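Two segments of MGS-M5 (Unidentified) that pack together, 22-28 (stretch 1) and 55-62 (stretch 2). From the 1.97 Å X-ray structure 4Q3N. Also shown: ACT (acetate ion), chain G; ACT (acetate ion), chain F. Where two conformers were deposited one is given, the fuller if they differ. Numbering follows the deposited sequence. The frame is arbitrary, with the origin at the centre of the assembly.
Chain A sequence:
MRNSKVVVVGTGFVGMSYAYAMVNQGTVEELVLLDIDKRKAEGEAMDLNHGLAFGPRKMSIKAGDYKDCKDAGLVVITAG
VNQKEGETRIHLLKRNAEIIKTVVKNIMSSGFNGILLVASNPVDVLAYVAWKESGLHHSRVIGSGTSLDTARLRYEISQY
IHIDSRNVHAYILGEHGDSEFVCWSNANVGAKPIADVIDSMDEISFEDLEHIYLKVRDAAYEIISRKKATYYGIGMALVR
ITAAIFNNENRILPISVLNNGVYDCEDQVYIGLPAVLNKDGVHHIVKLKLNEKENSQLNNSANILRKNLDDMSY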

# COMPACT_ATOMS: atom_id res chain seq x y z
N MET A 22 -3.42 6.82 10.45
CA MET A 22 -1.98 6.84 10.10
C MET A 22 -1.30 5.51 10.32
O MET A 22 -0.47 5.10 9.49
CB MET A 22 -1.21 7.91 10.89
CG MET A 22 -1.47 9.32 10.28
SD MET A 22 -0.15 10.43 10.71
CE MET A 22 -0.45 10.53 12.45
N VAL A 23 -1.62 4.86 11.43
CA VAL A 23 -1.08 3.53 11.71
C VAL A 23 -1.51 2.54 10.61
O VAL A 23 -0.71 1.72 10.14
CB VAL A 23 -1.53 3.01 13.07
CG1 VAL A 23 -1.13 1.53 13.26
CG2 VAL A 23 -0.91 3.88 14.17
N ASN A 24 -2.78 2.57 10.22
CA ASN A 24 -3.23 1.64 9.20
C ASN A 24 -2.71 1.96 7.78
O ASN A 24 -2.65 1.07 6.97
CB ASN A 24 -4.73 1.61 9.21
CG ASN A 24 -5.25 0.74 10.36
OD1 ASN A 24 -5.27 -0.49 10.22
ND2 ASN A 24 -5.60 1.35 11.51
N GLN A 25 -2.45 3.24 7.51
CA GLN A 25 -1.88 3.64 6.23
C GLN A 25 -0.35 3.61 6.26
O GLN A 25 0.26 3.77 5.23
CB GLN A 25 -2.37 5.05 5.81
CG GLN A 25 -3.90 5.09 5.51
CD GLN A 25 -4.27 6.36 4.77
OE1 GLN A 25 -3.47 6.87 3.95
NE2 GLN A 25 -5.47 6.92 5.06
N GLY A 26 0.27 3.46 7.43
CA GLY A 26 1.74 3.61 7.51
C GLY A 26 2.26 4.97 7.05
O GLY A 26 3.27 5.08 6.35
N THR A 27 1.58 6.05 7.42
CA THR A 27 1.94 7.41 6.96
C THR A 27 3.29 7.91 7.39
O THR A 27 4.06 8.48 6.58
CB THR A 27 0.88 8.43 7.49
OG1 THR A 27 -0.38 7.89 7.11
CG2 THR A 27 1.10 9.80 6.81
N VAL A 28 3.62 7.68 8.66
CA VAL A 28 4.94 8.12 9.14
C VAL A 28 5.50 7.02 10.03
O VAL A 28 4.76 6.12 10.42
CB VAL A 28 4.85 9.45 9.97
CG1 VAL A 28 4.31 10.58 9.12
CG2 VAL A 28 3.95 9.24 11.24
C ACT G . 7.46 8.86 4.98
O ACT G . 7.10 7.74 4.54
OXT ACT G . 8.09 8.90 6.07
CH3 ACT G . 7.13 10.11 4.22
C ACT F . 11.70 -2.13 16.78
O ACT F . 11.10 -2.53 17.84
OXT ACT F . 12.86 -1.60 16.87
CH3 ACT F . 11.04 -2.22 15.43
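Stretch 2 55-62: GPRKMSIK

Stretch 2 (Gly55 to Lys62) turns at Pro56 and is extended from Arg57 onward, running alongside the end of the stretch 1 helix and the turn after it and becoming a strand at Ser60. The two stretches advance in the same sense: Asn24 CA lies 6.1 Å from Gly55 CA, Gly26 CA 5.1 Å from Arg57 CA, and Val28 CA 7.5 Å from Met59 CA. The CA-to-CB bonds of Arg57, Met59 and Ile61 point toward stretch 1, that of Lys58 away.

Polar contacts centre on Arg57, whose side chain, t at chi1 to chi3, extends along the turn, and Arg57 NH1 donates to Gly26 O (3.0 Å, 162°). Val28 CA lies over one face of the Arg57 guanidinium, 3.5 Å from Arg57 NH1. Arg57 NH1 and Arg57 NH2 donate to O (2.9 Å) and OXT (3.2 Å), respectively, of the chain G acetate. One water ties the backbones, donating to Val23 O and accepting from Arg57 N, both at 2.9 Å.

The backbones also pack closely. Gly26, at positive phi, admits Arg57; an ideal CB there would lie 3.0 Å from Arg57 CB. Pro56 CG rests 3.4 Å from Asn24 O, and Met59 CE makes a van der Waals contact with Val28 O at 3.4 Å.

Apolar side chains meet at Val23, where Val23 CG2 lies 3.7 Å from Ile61 CD1 and 4.1 Å from Met59 SD.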

# COMPACT_ATOMS: atom_id res chain seq x y z
N GLY A 55 0.38 -4.49 11.23
CA GLY A 55 0.21 -3.23 10.53
C GLY A 55 1.17 -3.26 9.33
O GLY A 55 2.05 -4.11 9.28
N PRO A 56 1.06 -2.29 8.42
CA PRO A 56 1.90 -2.32 7.20
C PRO A 56 3.28 -1.72 7.42
O PRO A 56 4.15 -1.92 6.58
CB PRO A 56 1.12 -1.44 6.19
CG PRO A 56 0.41 -0.41 7.10
CD PRO A 56 -0.00 -1.26 8.35
N ARG A 57 3.50 -1.02 8.51
CA ARG A 57 4.75 -0.29 8.70
C ARG A 57 5.29 -0.38 10.11
O ARG A 57 4.50 -0.33 11.05
CB ARG A 57 4.57 1.21 8.37
CG ARG A 57 5.93 1.97 8.27
CD ARG A 57 5.74 3.46 7.91
NE ARG A 57 7.02 4.18 7.86
CZ ARG A 57 7.18 5.37 7.25
NH1 ARG A 57 6.13 5.96 6.68
NH2 ARG A 57 8.37 5.96 7.20
N LYS A 58 6.62 -0.52 10.24
CA LYS A 58 7.24 -0.46 11.56
C LYS A 58 7.02 0.96 12.07
O LYS A 58 7.26 1.93 11.33
CB LYS A 58 8.74 -0.82 11.52
CG LYS A 58 9.54 -0.67 12.88
CD LYS A 58 10.03 0.79 13.04
CE LYS A 58 10.69 1.15 14.37
NZ LYS A 58 12.01 0.54 14.45
N MET A 59 6.56 1.11 13.32
CA MET A 59 6.40 2.44 13.89
C MET A 59 6.84 2.49 15.31
O MET A 59 6.88 1.47 15.98
CB MET A 59 4.91 2.89 13.83
CG MET A 59 4.41 3.05 12.40
SD MET A 59 2.68 3.54 12.32
CE MET A 59 2.76 5.20 13.03
N SER A 60 7.16 3.69 15.77
CA SER A 60 7.42 3.99 17.17
C SER A 60 6.27 4.86 17.67
O SER A 60 6.05 5.96 17.15
CB SER A 60 8.74 4.73 17.34
OG SER A 60 9.83 3.85 17.31
N ILE A 61 5.53 4.38 18.66
CA ILE A 61 4.39 5.14 19.18
C ILE A 61 4.45 5.24 20.70
O ILE A 61 4.64 4.22 21.37
CB ILE A 61 3.03 4.49 18.79
CG1 ILE A 61 2.95 4.24 17.27
CG2 ILE A 61 1.82 5.38 19.32
CD1 ILE A 61 1.59 3.57 16.88
N LYS A 62 4.32 6.45 21.24
CA LYS A 62 4.32 6.58 22.70
C LYS A 62 3.48 7.78 23.16
O LYS A 62 3.19 8.69 22.37
CB LYS A 62 5.74 6.74 23.21
CG LYS A 62 6.27 8.12 23.00
CD LYS A 62 7.73 8.24 23.49
CE LYS A 62 8.23 9.67 23.29
NZ LYS A 62 9.41 9.94 24.13
O HOH W 1 1.71 0.10 10.51